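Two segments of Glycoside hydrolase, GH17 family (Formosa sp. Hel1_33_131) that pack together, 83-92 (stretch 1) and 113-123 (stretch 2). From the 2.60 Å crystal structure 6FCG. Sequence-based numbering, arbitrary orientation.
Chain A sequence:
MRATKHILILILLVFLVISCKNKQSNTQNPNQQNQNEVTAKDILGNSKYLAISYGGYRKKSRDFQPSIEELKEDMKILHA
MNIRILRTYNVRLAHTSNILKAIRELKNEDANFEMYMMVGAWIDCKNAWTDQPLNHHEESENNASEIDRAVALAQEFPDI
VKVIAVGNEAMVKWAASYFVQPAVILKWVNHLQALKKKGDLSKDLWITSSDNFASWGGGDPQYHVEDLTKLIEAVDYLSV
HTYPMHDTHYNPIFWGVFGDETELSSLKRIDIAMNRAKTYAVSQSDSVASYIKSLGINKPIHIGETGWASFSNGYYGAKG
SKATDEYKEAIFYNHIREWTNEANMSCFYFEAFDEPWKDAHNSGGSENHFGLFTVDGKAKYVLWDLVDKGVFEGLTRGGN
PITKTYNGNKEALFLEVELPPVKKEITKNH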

# COMPACT_ATOMS: atom_id res chain seq x y z
N ILE A 83 -0.59 18.22 43.87
CA ILE A 83 0.57 17.33 43.71
C ILE A 83 1.48 17.61 44.90
O ILE A 83 1.79 18.77 45.18
CB ILE A 83 1.34 17.60 42.39
CG1 ILE A 83 0.43 17.53 41.14
CG2 ILE A 83 2.53 16.67 42.27
CD1 ILE A 83 -0.09 16.19 40.75
N ARG A 84 1.90 16.56 45.58
CA ARG A 84 2.84 16.68 46.71
C ARG A 84 4.12 15.88 46.59
O ARG A 84 5.01 16.02 47.42
CB ARG A 84 2.14 16.29 48.02
CG ARG A 84 0.96 17.17 48.42
CD ARG A 84 1.42 18.59 48.77
NE ARG A 84 0.31 19.47 49.09
CZ ARG A 84 -0.33 20.26 48.24
NH1 ARG A 84 0.01 20.34 46.95
NH2 ARG A 84 -1.34 21.00 48.70
N ILE A 85 4.22 15.01 45.60
CA ILE A 85 5.48 14.30 45.38
C ILE A 85 5.77 14.19 43.90
O ILE A 85 4.87 13.92 43.10
CB ILE A 85 5.54 12.95 46.13
CG1 ILE A 85 6.86 12.26 45.87
CG2 ILE A 85 4.37 12.04 45.75
CD1 ILE A 85 7.19 11.20 46.90
N LEU A 86 7.01 14.47 43.53
CA LEU A 86 7.41 14.31 42.15
C LEU A 86 8.58 13.37 41.98
O LEU A 86 9.26 13.02 42.92
CB LEU A 86 7.53 15.64 41.39
CG LEU A 86 8.26 16.76 42.05
CD1 LEU A 86 9.73 16.73 41.69
CD2 LEU A 86 7.73 18.09 41.59
N ARG A 87 8.73 12.93 40.73
CA ARG A 87 9.72 11.96 40.30
C ARG A 87 10.64 12.54 39.25
O ARG A 87 10.21 13.28 38.37
CB ARG A 87 8.98 10.84 39.63
CG ARG A 87 9.79 9.60 39.56
CD ARG A 87 9.16 8.57 38.66
NE ARG A 87 10.27 7.72 38.26
CZ ARG A 87 10.30 6.94 37.20
NH1 ARG A 87 9.23 6.80 36.40
NH2 ARG A 87 11.43 6.28 36.95
N THR A 88 11.87 12.10 39.30
CA THR A 88 12.97 12.63 38.51
C THR A 88 13.81 11.47 37.96
O THR A 88 13.70 10.33 38.46
CB THR A 88 13.74 13.60 39.43
OG1 THR A 88 13.54 14.95 38.97
CG2 THR A 88 15.23 13.26 39.54
N TYR A 89 14.61 11.72 36.93
CA TYR A 89 15.20 10.59 36.15
C TYR A 89 16.72 10.40 36.22
O TYR A 89 17.22 9.27 36.21
CB TYR A 89 14.73 10.65 34.69
CG TYR A 89 13.27 10.30 34.58
CD1 TYR A 89 12.30 11.28 34.76
CD2 TYR A 89 12.86 8.99 34.34
CE1 TYR A 89 10.95 10.95 34.73
CE2 TYR A 89 11.51 8.66 34.27
CZ TYR A 89 10.56 9.64 34.47
OH TYR A 89 9.22 9.34 34.40
N ASN A 90 17.45 11.51 36.27
CA ASN A 90 18.87 11.44 36.50
C ASN A 90 19.35 12.57 37.39
O ASN A 90 18.64 13.54 37.62
CB ASN A 90 19.64 11.45 35.19
CG ASN A 90 19.49 12.75 34.45
OD1 ASN A 90 18.54 12.91 33.70
ND2 ASN A 90 20.41 13.67 34.62
N VAL A 91 20.55 12.37 37.90
CA VAL A 91 21.30 13.34 38.69
C VAL A 91 22.65 13.69 38.06
O VAL A 91 23.57 14.18 38.71
CB VAL A 91 21.44 12.96 40.17
CG1 VAL A 91 20.09 12.83 40.83
CG2 VAL A 91 22.21 11.65 40.45
N ARG A 92 22.76 13.47 36.75
CA ARG A 92 23.93 13.82 35.96
C ARG A 92 23.86 15.29 35.52
O ARG A 92 24.82 16.04 35.62
CB ARG A 92 23.97 12.90 34.73
CG ARG A 92 25.30 12.72 34.05
CD ARG A 92 25.11 11.97 32.74
NE ARG A 92 25.28 12.93 31.66
CZ ARG A 92 24.40 13.25 30.74
NH1 ARG A 92 23.22 12.69 30.66
NH2 ARG A 92 24.74 14.17 29.86
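Stretch 2 113-123: FEMYMMVGAWI

How does stretch 2 run along stretch 1? It lies beside it as a parallel strand: residues 116-121 are extended and follow strand 83-87 at 14°, with a closest axial approach of 4.5 Å. Ile85 pairs with Tyr116, Leu86 with Met117 and Arg87 with Met118, their CA atoms 4.4, 4.9 and 4.7 Å apart.

What holds the backbones in register? Tyr116 N donates to Arg84 O at 2.8 Å, Leu86 N to Tyr116 O at 2.8 Å, and Met118 N to Leu86 O at 2.7 Å. The ladder then loosens, since Thr88 N to Met118 O is a weak bond of 3.1 Å. At Gly120 the chains remain close, Gly120 CA lying 3.3 Å from Thr88 O; a CB there would point at stretch 1 and clash with that same oxygen.

How do the methionines of stretch 2 arrange their side chains? Met118 is fully extended, ttt, and runs alongside the likewise extended Arg87 on the face they share, with Met118 SD 3.5 Å from Arg87 CG. Met117, on the other face, is ttm and brings CE to 3.8 Å from Leu86 CD1. Met115 instead folds through two p torsions, so that its end comes nearer than its CB direction suggests: CE reaches 3.5 Å from Ile83 O, and SD lies 4.0 Å from Leu86 CD2.

What shapes the two ends of the contact? Arg84, mmt, bends so that NH1 donates to Ile83 O at 3.0 Å, while its NE makes a long salt bridge to Glu114 OE1 at 4.0 Å. Glu114 OE2 accepts from Tyr116 OH at 2.8 Å. At the far end, Val91 CG1 meets Val119 CG1 at 3.5 Å, and the Trp122 ring presents its edge to Tyr89 O, 3.6 Å from CE3 of Trp122.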

# COMPACT_ATOMS: atom_id res chain seq x y z
N PHE A 113 4.22 25.45 52.25
CA PHE A 113 4.57 24.79 51.01
C PHE A 113 5.21 23.45 51.32
O PHE A 113 6.08 23.37 52.18
CB PHE A 113 5.50 25.64 50.13
CG PHE A 113 5.64 25.12 48.73
CD1 PHE A 113 4.73 25.47 47.75
CD2 PHE A 113 6.67 24.22 48.41
CE1 PHE A 113 4.84 24.96 46.46
CE2 PHE A 113 6.79 23.72 47.13
CZ PHE A 113 5.88 24.09 46.15
N GLU A 114 4.79 22.43 50.57
CA GLU A 114 5.15 21.04 50.83
C GLU A 114 5.30 20.36 49.45
O GLU A 114 4.37 20.37 48.64
CB GLU A 114 4.04 20.42 51.65
CG GLU A 114 4.35 19.11 52.34
CD GLU A 114 3.12 18.46 53.01
OE1 GLU A 114 1.94 18.80 52.67
OE2 GLU A 114 3.32 17.59 53.91
N MET A 115 6.50 19.88 49.13
CA MET A 115 6.73 19.10 47.91
C MET A 115 7.82 18.11 48.23
O MET A 115 8.87 18.51 48.74
CB MET A 115 7.14 19.97 46.72
CG MET A 115 7.15 19.24 45.38
SD MET A 115 5.51 18.74 44.80
CE MET A 115 4.82 20.33 44.36
N TYR A 116 7.60 16.84 47.90
CA TYR A 116 8.58 15.79 48.10
C TYR A 116 9.08 15.23 46.79
O TYR A 116 8.48 15.47 45.74
CB TYR A 116 7.97 14.68 48.91
CG TYR A 116 7.46 15.20 50.22
CD1 TYR A 116 8.34 15.54 51.25
CD2 TYR A 116 6.11 15.40 50.43
CE1 TYR A 116 7.87 16.03 52.44
CE2 TYR A 116 5.63 15.89 51.63
CZ TYR A 116 6.51 16.19 52.64
OH TYR A 116 6.02 16.69 53.82
N MET A 117 10.21 14.54 46.85
CA MET A 117 10.86 14.03 45.64
C MET A 117 11.31 12.58 45.71
O MET A 117 11.88 12.14 46.70
CB MET A 117 12.07 14.89 45.30
CG MET A 117 12.67 14.56 43.93
SD MET A 117 13.87 15.75 43.24
CE MET A 117 13.04 17.30 43.53
N MET A 118 11.01 11.85 44.64
CA MET A 118 11.58 10.52 44.31
C MET A 118 12.71 10.79 43.34
O MET A 118 12.45 11.19 42.22
CB MET A 118 10.50 9.66 43.67
CG MET A 118 10.95 8.28 43.20
SD MET A 118 9.62 7.41 42.31
CE MET A 118 10.55 6.01 41.71
N VAL A 119 13.96 10.62 43.78
CA VAL A 119 15.13 10.96 42.96
C VAL A 119 15.61 9.76 42.20
O VAL A 119 15.91 8.72 42.78
CB VAL A 119 16.29 11.51 43.78
CG1 VAL A 119 17.54 11.66 42.92
CG2 VAL A 119 15.93 12.85 44.35
N GLY A 120 15.71 9.91 40.89
CA GLY A 120 16.19 8.87 39.99
C GLY A 120 17.67 8.99 39.77
O GLY A 120 18.19 10.05 39.40
N ALA A 121 18.35 7.88 40.03
CA ALA A 121 19.75 7.70 39.69
C ALA A 121 19.73 6.86 38.42
O ALA A 121 19.19 5.73 38.44
CB ALA A 121 20.48 6.97 40.80
N TRP A 122 20.25 7.41 37.33
CA TRP A 122 20.25 6.69 36.07
C TRP A 122 21.37 5.65 36.02
O TRP A 122 22.52 5.94 36.35
CB TRP A 122 20.39 7.64 34.89
CG TRP A 122 20.14 6.94 33.59
CD1 TRP A 122 21.03 6.18 32.87
CD2 TRP A 122 18.91 6.89 32.88
NE1 TRP A 122 20.42 5.67 31.76
CE2 TRP A 122 19.12 6.09 31.73
CE3 TRP A 122 17.66 7.44 33.09
CZ2 TRP A 122 18.11 5.84 30.80
CZ3 TRP A 122 16.65 7.18 32.16
CH2 TRP A 122 16.88 6.40 31.03
N ILE A 123 21.01 4.45 35.56
CA ILE A 123 21.92 3.33 35.44
C ILE A 123 22.07 2.92 33.97
O ILE A 123 21.08 2.71 33.26
CB ILE A 123 21.35 2.14 36.23
CG1 ILE A 123 21.30 2.49 37.72
CG2 ILE A 123 22.16 0.88 36.01
CD1 ILE A 123 22.64 2.69 38.41
O HOH W 1 16.47 6.62 37.03